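Local structure of type 2A phosphatase-associated protein 42 (Saccharomyces cerevisiae, 2V0P) at residues A[7-11]-A[41-45]; A[26-32]-A[85-89]; A[73-78]-A[208-214]; A[104-108]-A[219-223]; A[124-128]-A[168-172]. The protein binds type 2A-family phosphatase catalytic subunits, inhibits SIT4 and acts in TOR signalling, with this chain forming its N-terminal TPR-like part. All coordinates share one frame. Where two conformers were deposited one is given. Residues are numbered along the deposited sequence.

Contact 1: A[7-11]-A[41-45]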
# COMPACT_ATOMS: atom_id res chain seq x y z
N GLN A 7 -9.40 -25.85 -27.10
CA GLN A 7 -8.19 -25.44 -26.52
C GLN A 7 -8.40 -24.31 -25.49
O GLN A 7 -7.90 -24.39 -24.37
CB GLN A 7 -7.23 -25.03 -27.59
CG GLN A 7 -6.60 -26.27 -28.31
CD GLN A 7 -5.41 -25.90 -29.15
OE1 GLN A 7 -5.39 -24.83 -29.76
NE2 GLN A 7 -4.43 -26.76 -29.20
N PHE A 8 -9.10 -23.26 -25.91
CA PHE A 8 -9.52 -22.17 -25.00
C PHE A 8 -10.31 -22.60 -23.82
O PHE A 8 -9.94 -22.22 -22.65
CB PHE A 8 -10.20 -21.04 -25.70
CG PHE A 8 -10.02 -19.73 -25.00
CD1 PHE A 8 -8.89 -19.51 -24.20
CD2 PHE A 8 -10.91 -18.74 -25.13
CE1 PHE A 8 -8.72 -18.31 -23.54
CE2 PHE A 8 -10.75 -17.53 -24.49
CZ PHE A 8 -9.67 -17.32 -23.71
N ASN A 9 -11.33 -23.40 -24.07
CA ASN A 9 -12.14 -24.02 -23.04
C ASN A 9 -11.35 -24.85 -22.01
O ASN A 9 -11.60 -24.76 -20.83
CB ASN A 9 -13.30 -24.84 -23.63
CG ASN A 9 -14.33 -23.96 -24.33
OD1 ASN A 9 -14.23 -22.77 -24.30
ND2 ASN A 9 -15.29 -24.57 -25.00
N ASP A 10 -10.39 -25.64 -22.48
CA ASP A 10 -9.52 -26.39 -21.57
C ASP A 10 -8.67 -25.45 -20.71
O ASP A 10 -8.54 -25.68 -19.54
CB ASP A 10 -8.64 -27.40 -22.31
CG ASP A 10 -9.45 -28.49 -22.98
OD1 ASP A 10 -10.67 -28.59 -22.72
OD2 ASP A 10 -8.85 -29.28 -23.76
N ILE A 11 -8.14 -24.41 -21.30
CA ILE A 11 -7.33 -23.41 -20.62
C ILE A 11 -8.17 -22.78 -19.49
O ILE A 11 -7.73 -22.74 -18.32
CB ILE A 11 -6.71 -22.37 -21.58
CG1 ILE A 11 -5.59 -23.04 -22.39
CG2 ILE A 11 -6.15 -21.13 -20.78
CD1 ILE A 11 -5.19 -22.42 -23.66
N LYS A 41 0.53 -22.65 -23.46
CA LYS A 41 -0.63 -23.02 -24.28
C LYS A 41 -1.46 -21.82 -24.71
O LYS A 41 -1.90 -21.75 -25.86
CB LYS A 41 -1.55 -23.94 -23.51
CG LYS A 41 -1.07 -25.37 -23.40
CD LYS A 41 -2.03 -26.17 -22.59
CE LYS A 41 -1.54 -27.59 -22.39
NZ LYS A 41 -2.49 -28.35 -21.51
N LEU A 42 -1.76 -20.93 -23.77
CA LEU A 42 -2.52 -19.73 -24.11
C LEU A 42 -1.76 -18.79 -25.03
O LEU A 42 -2.35 -18.15 -25.85
CB LEU A 42 -3.04 -19.05 -22.86
CG LEU A 42 -3.97 -17.84 -23.02
CD1 LEU A 42 -5.20 -18.25 -23.85
CD2 LEU A 42 -4.41 -17.35 -21.63
N LEU A 43 -0.44 -18.71 -24.91
CA LEU A 43 0.36 -17.86 -25.74
C LEU A 43 0.30 -18.46 -27.17
O LEU A 43 0.19 -17.76 -28.13
CB LEU A 43 1.79 -17.84 -25.23
CG LEU A 43 2.08 -16.97 -23.98
CD1 LEU A 43 3.51 -17.21 -23.59
CD2 LEU A 43 1.85 -15.54 -24.31
N ASN A 44 0.39 -19.77 -27.24
CA ASN A 44 0.35 -20.48 -28.50
C ASN A 44 -0.98 -20.26 -29.17
O ASN A 44 -1.03 -20.05 -30.37
CB ASN A 44 0.66 -21.96 -28.28
CG ASN A 44 2.14 -22.21 -28.22
OD1 ASN A 44 2.92 -21.36 -28.66
ND2 ASN A 44 2.55 -23.37 -27.72
N LEU A 45 -2.04 -20.19 -28.34
CA LEU A 45 -3.43 -19.98 -28.82
C LEU A 45 -3.69 -18.59 -29.35
O LEU A 45 -4.25 -18.42 -30.49
CB LEU A 45 -4.41 -20.40 -27.74
CG LEU A 45 -5.89 -20.42 -28.01
CD1 LEU A 45 -6.18 -21.39 -29.17
CD2 LEU A 45 -6.61 -20.85 -26.75
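Ile11 and Leu45, each covered over 74 Å² by the opposite segment, carry this contact, and Leu42 follows with 47 Å². Helices 4-19 and 29-52 run nearly antiparallel here, their local axes 10.3 Å apart at closest approach with N-to-C directions at 151°. The backbones come closest at Ile11 and Leu42, whose CA atoms lie 7.0 Å apart. The long isoleucine arm bridges that gap: Ile11 CD1 sits 3.7 Å from Leu45 CD2 and 3.7 Å from Leu42 N, so its tip rests on the Leu45 side chain and on the backbone where Lys41 joins Leu42. Leu42 and Leu45, three residues apart, both meet Phe8. Leu42 CD1 lies 3.5 Å from Phe8 CE1, and Leu45 CD2 lies 3.7 Å from Phe8 CD1. Flexible aliphatic chains suit such a place because they can fill the space round a flat ring. Leu42 also packs on Tyr78 and Leu79 of helix 75-83. Antiparallel packing of consecutive helices is the building principle of TPR-like folds, and this pair follows it. With no hydrogen bond crossing the interface, the helices are joined here by apolar packing, and cohesion rests on shape and the exclusion of water.

Contact 2: A[26-32]-A[85-89]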
# COMPACT_ATOMS: atom_id res chain seq x y z
N GLN A 26 1.77 -21.90 -3.46
CA GLN A 26 1.88 -21.19 -4.70
C GLN A 26 3.33 -21.19 -5.17
O GLN A 26 3.59 -21.04 -6.34
CB GLN A 26 1.33 -19.77 -4.61
CG GLN A 26 1.12 -19.17 -5.98
CD GLN A 26 0.90 -17.68 -5.96
OE1 GLN A 26 0.18 -17.15 -5.09
NE2 GLN A 26 1.52 -16.98 -6.90
N ASP A 27 4.28 -21.35 -4.25
CA ASP A 27 5.66 -21.51 -4.71
C ASP A 27 5.95 -22.95 -5.12
O ASP A 27 7.07 -23.26 -5.34
CB ASP A 27 6.72 -21.03 -3.65
CG ASP A 27 6.72 -21.85 -2.40
OD1 ASP A 27 6.06 -22.89 -2.35
OD2 ASP A 27 7.40 -21.45 -1.40
N SER A 28 4.96 -23.83 -5.08
CA SER A 28 5.17 -25.24 -5.34
C SER A 28 5.52 -25.50 -6.82
O SER A 28 5.02 -24.83 -7.70
CB SER A 28 3.96 -26.07 -4.91
OG SER A 28 2.93 -25.98 -5.84
N PRO A 29 6.42 -26.44 -7.07
CA PRO A 29 6.69 -26.70 -8.50
C PRO A 29 5.51 -27.31 -9.21
O PRO A 29 5.39 -27.15 -10.40
CB PRO A 29 7.86 -27.69 -8.47
CG PRO A 29 7.76 -28.34 -7.15
CD PRO A 29 7.26 -27.27 -6.20
N GLU A 30 4.62 -27.95 -8.46
CA GLU A 30 3.42 -28.55 -8.99
C GLU A 30 2.51 -27.41 -9.42
O GLU A 30 2.05 -27.42 -10.52
CB GLU A 30 2.71 -29.47 -7.98
CG GLU A 30 3.37 -30.75 -7.66
CD GLU A 30 4.54 -30.62 -6.70
OE1 GLU A 30 4.63 -29.59 -5.98
OE2 GLU A 30 5.37 -31.56 -6.68
N TYR A 31 2.30 -26.39 -8.58
CA TYR A 31 1.51 -25.23 -9.01
C TYR A 31 2.16 -24.42 -10.15
O TYR A 31 1.53 -24.13 -11.13
CB TYR A 31 1.09 -24.34 -7.81
CG TYR A 31 0.25 -23.14 -8.19
CD1 TYR A 31 -1.13 -23.24 -8.26
CD2 TYR A 31 0.81 -21.93 -8.47
CE1 TYR A 31 -1.89 -22.22 -8.65
CE2 TYR A 31 0.04 -20.86 -8.84
CZ TYR A 31 -1.32 -21.03 -8.93
OH TYR A 31 -2.13 -19.98 -9.27
N GLN A 32 3.41 -24.02 -10.00
CA GLN A 32 4.02 -23.15 -10.97
C GLN A 32 4.17 -23.91 -12.34
O GLN A 32 4.09 -23.29 -13.40
CB GLN A 32 5.37 -22.66 -10.50
CG GLN A 32 5.34 -21.65 -9.37
CD GLN A 32 4.53 -20.46 -9.75
OE1 GLN A 32 4.74 -19.86 -10.81
NE2 GLN A 32 3.58 -20.14 -8.94
N ARG A 85 0.24 -14.64 -11.34
CA ARG A 85 0.31 -15.69 -10.38
C ARG A 85 1.69 -16.47 -10.38
O ARG A 85 1.92 -17.27 -9.53
CB ARG A 85 -0.85 -16.66 -10.57
CG ARG A 85 -2.15 -16.27 -9.96
CD ARG A 85 -3.33 -16.99 -10.59
NE ARG A 85 -4.56 -16.66 -9.86
CZ ARG A 85 -5.25 -15.55 -10.01
NH1 ARG A 85 -4.90 -14.64 -10.90
NH2 ARG A 85 -6.33 -15.33 -9.26
N ARG A 86 2.53 -16.18 -11.36
CA ARG A 86 3.84 -16.76 -11.52
C ARG A 86 4.76 -16.30 -10.39
O ARG A 86 4.66 -15.20 -9.94
CB ARG A 86 4.41 -16.36 -12.87
CG ARG A 86 3.73 -17.09 -14.03
CD ARG A 86 4.30 -18.53 -14.15
NE ARG A 86 5.62 -18.58 -14.74
CZ ARG A 86 6.61 -19.38 -14.30
NH1 ARG A 86 6.43 -20.18 -13.25
NH2 ARG A 86 7.79 -19.38 -14.91
N GLN A 87 5.62 -17.20 -9.95
CA GLN A 87 6.66 -16.89 -8.98
C GLN A 87 7.93 -17.64 -9.34
O GLN A 87 7.90 -18.78 -9.86
CB GLN A 87 6.25 -17.35 -7.58
CG GLN A 87 5.03 -16.78 -7.07
CD GLN A 87 4.81 -17.14 -5.63
OE1 GLN A 87 5.72 -17.64 -4.92
NE2 GLN A 87 3.62 -16.85 -5.15
N SER A 88 9.06 -17.03 -9.05
CA SER A 88 10.35 -17.71 -9.28
C SER A 88 10.73 -18.51 -8.05
O SER A 88 10.31 -18.17 -6.95
CB SER A 88 11.41 -16.69 -9.62
OG SER A 88 12.69 -17.26 -9.51
N ASN A 89 11.50 -19.57 -8.25
CA ASN A 89 12.08 -20.34 -7.15
C ASN A 89 13.62 -20.29 -7.13
O ASN A 89 14.28 -21.00 -6.36
CB ASN A 89 11.56 -21.79 -7.16
CG ASN A 89 10.17 -21.91 -6.52
OD1 ASN A 89 9.23 -22.44 -7.13
ND2 ASN A 89 10.04 -21.40 -5.29
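Gln32 is the polar centre of this meeting between the start of helix 29-52 and the loop 85-89. Its OE1 accepts twice, from Gln87 N at 2.9 Å and from Arg86 NH1 at 3.0 Å. On the same amide, NE2 gives a hydrogen bond to Gln26 O within its own segment, 2.8 Å away, and a weak one to Arg85 O at 3.4 Å. A glutamine is apt here, since one side chain offers both an acceptor and a donor, and so can answer Gln87 N and Arg85 O of a loop without regular structure. Arg85 O has a second weak donor in Gln26 NE2, 2.7 Å away. The helix itself begins with an N-cap: Ser28 OG accepts from Tyr31 N at 2.8 Å, satisfying a first-turn amide that has no helical carbonyl one turn back to bond to. In this TPR-like array the contact thus ties the entry of one helix to the connection between helices 75-83 and 93-120. Several polar ends are answered elsewhere: Tyr31 OH by Leu19 O, Arg85 NH1 by Leu81 O, and the carboxylate of Asp27 by a salt bridge to Arg25. Tyr31 OH lies 3.5 Å from Arg85 CD, where the arginine's aliphatic part passes the phenol.

Contact 3: A[73-78]-A[208-214]; sequences LAVDYY and LHHFSLD
Residues 75-78 are helical, on helix 75-83; 208-214 lies within helix 199-231. Phi/psi stay roughly -60/-45 in both, with Ala74 at -85/3. CA-CA distances are 6.8 Å for Ala74-Leu208 and 7.2 Å for Tyr77-Phe211. Tyr77 (chi1 t) and Phe211 (chi1 m) point at each other and form an offset stack, centroids 4.3 Å apart, planes at 14°, Tyr77 CE2 3.4 Å from Phe211 CD1. Phe211 CB makes a CH-pi contact, 3.8 Å from the Tyr77 centroid. Tyr78 (chi1 m) completes an aromatic cluster, its OH 3.5 Å from Phe211 CZ. On the Leu208 side of Phe211, small Ala74 leaves room: Ala74 CB is 3.7 Å from CD2 of Leu208 (chi1 m, chi2 t), whose CD1 lies 3.7 Å from Leu73 CD1. Tyr77 OH donates a very short 2.5 Å hydrogen bond to OD2 of Asp214 (chi1 t), which also accepts from Asn218. Phe114 of helix 93-120 touches both stacked rings. In this TPR-like interior, aromatic surfaces supply bulk, and the carboxylate gives the buried hydroxyl a polar partner.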
# COMPACT_ATOMS: atom_id res chain seq x y z
N LEU A 73 -11.66 -12.73 -27.55
CA LEU A 73 -11.27 -11.37 -27.26
C LEU A 73 -10.74 -11.39 -25.78
O LEU A 73 -10.02 -10.48 -25.35
CB LEU A 73 -12.51 -10.47 -27.36
CG LEU A 73 -13.03 -10.10 -28.77
CD1 LEU A 73 -14.31 -9.28 -28.73
CD2 LEU A 73 -11.97 -9.36 -29.59
N ALA A 74 -11.12 -12.38 -25.02
CA ALA A 74 -10.57 -12.51 -23.60
C ALA A 74 -9.20 -13.22 -23.38
O ALA A 74 -8.74 -13.39 -22.22
CB ALA A 74 -11.54 -13.07 -22.72
N VAL A 75 -8.54 -13.63 -24.45
CA VAL A 75 -7.26 -14.29 -24.31
C VAL A 75 -6.26 -13.40 -23.49
O VAL A 75 -5.69 -13.87 -22.61
CB VAL A 75 -6.61 -14.74 -25.62
CG1 VAL A 75 -7.57 -15.56 -26.49
CG2 VAL A 75 -6.02 -13.63 -26.38
N ASP A 76 -6.14 -12.13 -23.78
CA ASP A 76 -5.26 -11.29 -22.99
C ASP A 76 -5.71 -11.15 -21.53
O ASP A 76 -4.84 -10.99 -20.65
CB ASP A 76 -5.09 -9.95 -23.62
CG ASP A 76 -4.42 -10.03 -24.96
OD1 ASP A 76 -3.36 -10.68 -25.02
OD2 ASP A 76 -4.97 -9.45 -25.92
N TYR A 77 -7.03 -11.18 -21.26
CA TYR A 77 -7.51 -11.13 -19.93
C TYR A 77 -6.96 -12.34 -19.14
O TYR A 77 -6.45 -12.19 -18.04
CB TYR A 77 -9.03 -11.08 -19.83
CG TYR A 77 -9.65 -11.25 -18.48
CD1 TYR A 77 -9.60 -10.21 -17.47
CD2 TYR A 77 -10.34 -12.41 -18.16
CE1 TYR A 77 -10.21 -10.41 -16.24
CE2 TYR A 77 -10.94 -12.54 -16.95
CZ TYR A 77 -10.84 -11.49 -15.99
OH TYR A 77 -11.42 -11.65 -14.82
N TYR A 78 -7.08 -13.53 -19.75
CA TYR A 78 -6.72 -14.73 -19.09
C TYR A 78 -5.14 -14.78 -18.91
O TYR A 78 -4.68 -15.30 -17.95
CB TYR A 78 -7.29 -15.94 -19.87
CG TYR A 78 -8.70 -16.24 -19.45
CD1 TYR A 78 -9.76 -15.90 -20.24
CD2 TYR A 78 -8.96 -16.78 -18.20
CE1 TYR A 78 -11.03 -16.15 -19.85
CE2 TYR A 78 -10.24 -17.01 -17.77
CZ TYR A 78 -11.27 -16.70 -18.61
OH TYR A 78 -12.56 -16.94 -18.23
N LEU A 208 -17.42 -10.52 -21.35
CA LEU A 208 -16.33 -9.58 -21.61
C LEU A 208 -16.52 -8.31 -20.75
O LEU A 208 -15.58 -7.76 -20.22
CB LEU A 208 -16.23 -9.22 -23.10
CG LEU A 208 -15.79 -10.44 -23.91
CD1 LEU A 208 -15.86 -10.06 -25.41
CD2 LEU A 208 -14.43 -10.95 -23.62
N HIS A 209 -17.77 -7.87 -20.64
CA HIS A 209 -18.10 -6.68 -19.89
C HIS A 209 -17.59 -6.85 -18.43
O HIS A 209 -16.98 -5.96 -17.94
CB HIS A 209 -19.60 -6.42 -19.94
CG HIS A 209 -19.99 -5.03 -19.58
ND1 HIS A 209 -21.20 -4.47 -19.94
CD2 HIS A 209 -19.30 -4.06 -18.94
CE1 HIS A 209 -21.25 -3.23 -19.48
NE2 HIS A 209 -20.11 -2.96 -18.88
N HIS A 210 -17.81 -8.00 -17.82
CA HIS A 210 -17.54 -8.26 -16.43
C HIS A 210 -16.02 -8.30 -16.34
O HIS A 210 -15.47 -7.67 -15.48
CB HIS A 210 -18.19 -9.55 -15.99
CG HIS A 210 -17.62 -10.13 -14.75
ND1 HIS A 210 -16.94 -11.33 -14.73
CD2 HIS A 210 -17.58 -9.66 -13.49
CE1 HIS A 210 -16.51 -11.57 -13.51
NE2 HIS A 210 -16.89 -10.57 -12.73
N PHE A 211 -15.38 -8.97 -17.32
CA PHE A 211 -13.92 -9.00 -17.40
C PHE A 211 -13.23 -7.62 -17.41
O PHE A 211 -12.23 -7.42 -16.71
CB PHE A 211 -13.47 -9.89 -18.54
CG PHE A 211 -13.87 -11.30 -18.40
CD1 PHE A 211 -14.29 -11.82 -17.22
CD2 PHE A 211 -13.75 -12.17 -19.52
CE1 PHE A 211 -14.64 -13.20 -17.10
CE2 PHE A 211 -14.08 -13.50 -19.43
CZ PHE A 211 -14.53 -14.03 -18.23
N SER A 212 -13.76 -6.68 -18.18
CA SER A 212 -13.19 -5.38 -18.27
C SER A 212 -13.28 -4.64 -16.92
O SER A 212 -12.34 -3.96 -16.55
CB SER A 212 -13.86 -4.56 -19.39
OG SER A 212 -15.09 -4.08 -18.95
N LEU A 213 -14.37 -4.83 -16.18
CA LEU A 213 -14.49 -4.23 -14.87
C LEU A 213 -13.49 -4.94 -13.89
O LEU A 213 -12.76 -4.26 -13.25
CB LEU A 213 -15.92 -4.24 -14.40
CG LEU A 213 -16.75 -3.25 -15.27
CD1 LEU A 213 -18.15 -3.69 -15.26
CD2 LEU A 213 -16.66 -1.81 -14.71
N ASP A 214 -13.49 -6.27 -13.83
CA ASP A 214 -12.58 -7.04 -13.02
C ASP A 214 -11.17 -6.59 -13.24
O ASP A 214 -10.45 -6.43 -12.30
CB ASP A 214 -12.67 -8.55 -13.37
CG ASP A 214 -11.89 -9.44 -12.36
OD1 ASP A 214 -12.13 -9.27 -11.13
OD2 ASP A 214 -11.07 -10.29 -12.78

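Contact 4: A[104-108]-A[219-223]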
# COMPACT_ATOMS: atom_id res chain seq x y z
N LEU A 104 4.53 -9.05 -12.70
CA LEU A 104 3.43 -8.12 -12.44
C LEU A 104 3.33 -7.13 -13.56
O LEU A 104 2.23 -6.75 -13.88
CB LEU A 104 3.52 -7.41 -11.05
CG LEU A 104 3.45 -8.36 -9.87
CD1 LEU A 104 3.84 -7.66 -8.54
CD2 LEU A 104 2.17 -9.11 -9.77
N LYS A 105 4.46 -6.73 -14.10
CA LYS A 105 4.56 -5.85 -15.25
C LYS A 105 3.87 -6.49 -16.48
O LYS A 105 3.00 -5.89 -17.12
CB LYS A 105 6.04 -5.60 -15.56
CG LYS A 105 6.27 -4.62 -16.66
CD LYS A 105 7.69 -4.07 -16.62
CE LYS A 105 7.75 -2.65 -17.20
NZ LYS A 105 7.02 -1.63 -16.36
N LYS A 106 4.27 -7.71 -16.74
CA LYS A 106 3.70 -8.50 -17.86
C LYS A 106 2.20 -8.78 -17.70
O LYS A 106 1.48 -8.67 -18.66
CB LYS A 106 4.47 -9.80 -18.02
CG LYS A 106 5.88 -9.63 -18.49
CD LYS A 106 5.97 -8.84 -19.80
CE LYS A 106 7.20 -9.25 -20.59
NZ LYS A 106 7.66 -8.17 -21.51
N SER A 107 1.74 -9.13 -16.50
CA SER A 107 0.33 -9.24 -16.19
C SER A 107 -0.45 -7.95 -16.56
O SER A 107 -1.39 -8.02 -17.33
CB SER A 107 0.13 -9.58 -14.72
OG SER A 107 -1.23 -9.48 -14.38
N VAL A 108 -0.02 -6.80 -16.01
CA VAL A 108 -0.56 -5.51 -16.34
C VAL A 108 -0.54 -5.20 -17.85
O VAL A 108 -1.55 -4.74 -18.37
CB VAL A 108 0.02 -4.38 -15.47
CG1 VAL A 108 -0.46 -3.03 -15.95
CG2 VAL A 108 -0.33 -4.63 -13.95
N ILE A 219 -5.54 -4.58 -12.29
CA ILE A 219 -4.50 -3.68 -12.67
C ILE A 219 -4.10 -2.89 -11.34
O ILE A 219 -2.98 -2.71 -11.12
CB ILE A 219 -4.86 -2.72 -13.76
CG1 ILE A 219 -4.86 -3.46 -15.14
CG2 ILE A 219 -3.84 -1.58 -13.86
CD1 ILE A 219 -5.45 -2.70 -16.24
N GLU A 220 -5.05 -2.48 -10.57
CA GLU A 220 -4.75 -1.68 -9.30
C GLU A 220 -3.91 -2.51 -8.33
O GLU A 220 -2.84 -2.04 -7.81
CB GLU A 220 -6.06 -1.22 -8.64
CG GLU A 220 -5.87 -0.09 -7.63
CD GLU A 220 -7.00 0.04 -6.63
OE1 GLU A 220 -7.91 -0.81 -6.57
OE2 GLU A 220 -6.96 1.01 -5.88
N GLN A 221 -4.34 -3.74 -8.11
CA GLN A 221 -3.72 -4.64 -7.17
C GLN A 221 -2.31 -4.91 -7.65
O GLN A 221 -1.43 -4.82 -6.88
CB GLN A 221 -4.49 -5.92 -7.03
CG GLN A 221 -3.71 -7.05 -6.47
CD GLN A 221 -3.36 -6.86 -4.98
OE1 GLN A 221 -4.14 -6.29 -4.22
NE2 GLN A 221 -2.20 -7.33 -4.58
N ASN A 222 -2.11 -5.16 -8.94
CA ASN A 222 -0.77 -5.46 -9.41
C ASN A 222 0.20 -4.25 -9.40
O ASN A 222 1.37 -4.39 -9.17
CB ASN A 222 -0.83 -6.16 -10.80
CG ASN A 222 -1.48 -7.53 -10.75
OD1 ASN A 222 -1.82 -8.04 -9.70
ND2 ASN A 222 -1.68 -8.11 -11.89
N LEU A 223 -0.30 -3.06 -9.66
CA LEU A 223 0.50 -1.91 -9.65
C LEU A 223 0.92 -1.61 -8.20
O LEU A 223 2.04 -1.42 -7.96
CB LEU A 223 -0.27 -0.74 -10.24
CG LEU A 223 -0.37 -0.79 -11.77
CD1 LEU A 223 -1.01 0.51 -12.29
CD2 LEU A 223 0.98 -0.99 -12.37
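Aliphatic packing, much of it against the Asn222 side chain, dominates this fully buried contact, and Val108 is its middle. Its branched, compact side chain, covered over 87 Å², fits between two nearly antiparallel helices whose local axes approach to 9.6 Å with directions at 160°. The register pairs Leu104 with Asn222, their CA atoms 5.8 Å apart, and Val108 with Ile219, CA to CA 5.7 Å. Val108 CG2 lies 3.5 Å from Asn222 CB and 4.2 Å from Leu223 CD2, while Val108 CG1 is 4.2 Å from Ile219 CG2. One valine thus touches residues a full helical turn apart. Leu104, one turn earlier on its own helix, brings CD2 to 4.1 Å from Asn222 CG, so the asparagine lies against aliphatic groups from two successive turns.

The polar element is a close approach without a bond. Ser107 OG and Asn222 ND2 are 2.9 Å apart, but the angle is poor for hydrogen bonding. Serine's short side chain fits close to the other helix, and its OG is satisfied by Gly80 O.

Within the all-helical, TPR-like domain the contact joins helices 93-120 and 199-231. Ile219 also packs on Phe111 and Leu115 farther along helix 93-120, whereas Leu223 reaches Leu143 of helix 143-146. On the neighbouring Glu220, packing extends to Leu161 of the second subunit.

Contact 5: A[124-128]-A[168-172]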
# COMPACT_ATOMS: atom_id res chain seq x y z
N LEU A 124 -15.83 -1.04 -24.97
CA LEU A 124 -15.36 -0.71 -23.64
C LEU A 124 -16.33 0.24 -22.88
O LEU A 124 -16.57 1.34 -23.29
CB LEU A 124 -13.91 -0.18 -23.72
CG LEU A 124 -13.08 -0.23 -22.41
CD1 LEU A 124 -13.04 -1.63 -21.81
CD2 LEU A 124 -11.68 0.31 -22.62
N ASP A 125 -16.92 -0.27 -21.82
CA ASP A 125 -17.60 0.55 -20.81
C ASP A 125 -16.89 1.90 -20.63
O ASP A 125 -15.67 1.94 -20.46
CB ASP A 125 -17.58 -0.22 -19.49
CG ASP A 125 -18.57 0.33 -18.48
OD1 ASP A 125 -18.56 1.55 -18.24
OD2 ASP A 125 -19.33 -0.47 -17.90
N PRO A 126 -17.62 3.01 -20.67
CA PRO A 126 -16.89 4.27 -20.61
C PRO A 126 -16.20 4.48 -19.24
O PRO A 126 -15.20 5.17 -19.18
CB PRO A 126 -17.96 5.30 -20.90
CG PRO A 126 -19.22 4.67 -20.46
CD PRO A 126 -19.08 3.23 -20.71
N LEU A 127 -16.70 3.85 -18.19
CA LEU A 127 -16.08 3.88 -16.89
C LEU A 127 -14.67 3.27 -16.97
O LEU A 127 -13.71 3.75 -16.34
CB LEU A 127 -16.92 3.09 -15.90
CG LEU A 127 -16.52 3.13 -14.40
CD1 LEU A 127 -17.70 2.88 -13.48
CD2 LEU A 127 -15.42 2.13 -14.08
N VAL A 128 -14.56 2.20 -17.76
CA VAL A 128 -13.28 1.51 -17.86
C VAL A 128 -12.41 2.27 -18.80
O VAL A 128 -11.22 2.41 -18.56
CB VAL A 128 -13.45 0.04 -18.29
CG1 VAL A 128 -12.08 -0.64 -18.51
CG2 VAL A 128 -14.22 -0.72 -17.24
N GLU A 168 -18.14 3.79 -7.36
CA GLU A 168 -18.69 3.73 -8.72
C GLU A 168 -18.22 2.52 -9.52
O GLU A 168 -19.03 1.92 -10.21
CB GLU A 168 -18.40 5.01 -9.49
CG GLU A 168 -19.14 6.17 -8.96
CD GLU A 168 -18.71 7.50 -9.58
OE1 GLU A 168 -17.65 7.55 -10.25
OE2 GLU A 168 -19.47 8.48 -9.42
N LEU A 169 -16.92 2.20 -9.42
CA LEU A 169 -16.37 0.92 -9.89
C LEU A 169 -17.08 -0.26 -9.29
O LEU A 169 -17.57 -1.16 -10.02
CB LEU A 169 -14.87 0.80 -9.65
CG LEU A 169 -14.36 -0.55 -10.24
CD1 LEU A 169 -14.28 -0.48 -11.73
CD2 LEU A 169 -13.04 -0.90 -9.62
N PHE A 170 -17.22 -0.24 -7.98
CA PHE A 170 -17.76 -1.35 -7.25
C PHE A 170 -19.22 -1.59 -7.67
O PHE A 170 -19.58 -2.70 -8.06
CB PHE A 170 -17.58 -1.13 -5.73
CG PHE A 170 -18.18 -2.21 -4.88
CD1 PHE A 170 -17.39 -3.16 -4.28
CD2 PHE A 170 -19.54 -2.26 -4.67
CE1 PHE A 170 -17.95 -4.14 -3.49
CE2 PHE A 170 -20.10 -3.26 -3.90
CZ PHE A 170 -19.29 -4.20 -3.31
N GLN A 171 -20.03 -0.54 -7.63
CA GLN A 171 -21.42 -0.66 -8.04
C GLN A 171 -21.54 -1.17 -9.48
O GLN A 171 -22.34 -2.05 -9.73
CB GLN A 171 -22.18 0.65 -7.85
CG GLN A 171 -22.44 1.00 -6.37
CD GLN A 171 -23.32 -0.02 -5.65
OE1 GLN A 171 -24.47 -0.25 -6.05
NE2 GLN A 171 -22.79 -0.62 -4.59
N ARG A 172 -20.74 -0.64 -10.39
CA ARG A 172 -20.84 -1.01 -11.79
C ARG A 172 -20.47 -2.49 -11.97
O ARG A 172 -21.17 -3.24 -12.66
CB ARG A 172 -19.96 -0.12 -12.67
CG ARG A 172 -20.06 -0.42 -14.18
CD ARG A 172 -21.49 -0.21 -14.72
NE ARG A 172 -21.56 -0.19 -16.18
CZ ARG A 172 -22.68 -0.34 -16.88
NH1 ARG A 172 -23.86 -0.50 -16.28
NH2 ARG A 172 -22.64 -0.31 -18.21
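A salt bridge beside a small apolar patch joins the start of helix 126-133 to the middle of helix 156-186, in a partly buried position. Arg172 NE donates to Asp125 OD2 at 2.8 Å, and Arg172 NH2 adds a weak bond to that same oxygen at 3.3 Å. The other carboxylate oxygen works inward: Asp125, at the N-cap of helix 126-133, caps it by accepting from Leu127 N at OD1, 3.0 Å away. Aspartate serves both purposes well, its short side chain reaching back to a first-turn amide while its charge meets the arginine. In the TPR-like helical array, a third helix joins in, because His209 of helix 199-231 is probably hydrogen-bonded to Asp125 OD2. Arg172 NH1 has a second anionic partner, Glu175, one turn on. Leu127, the most covered residue at 79 Å², fills the space alongside: Leu127 CD2 is 3.7 Å from Leu169 CD1, and Leu127 CD1 is 3.8 Å from Arg172 CB, so the arginine contributes its aliphatic stem to the packing as well as its charge.

How the contacts relate
Contact 1 joins the first two helices; contact 2 fastens the start of the second, helix 29-52, to the loop after helix 75-83. Their centres are 20 Å apart and their segments alternate along the chain. So do those of contacts 3 and 4, 14 Å apart, which bring helices 75-83 and 93-120 against helix 199-231. Contact 5 falls within the span of both and touches contact 3 through His209 and Leu213. The centre of contact 3 lies about 6 Å from the centre of the chain; it also touches contact 1, and so lies between contacts 1 and 5, whose centres are 28 Å apart. The last helix of this domain, 199-231, thus closes distant parts of the sequence into one TPR-like unit.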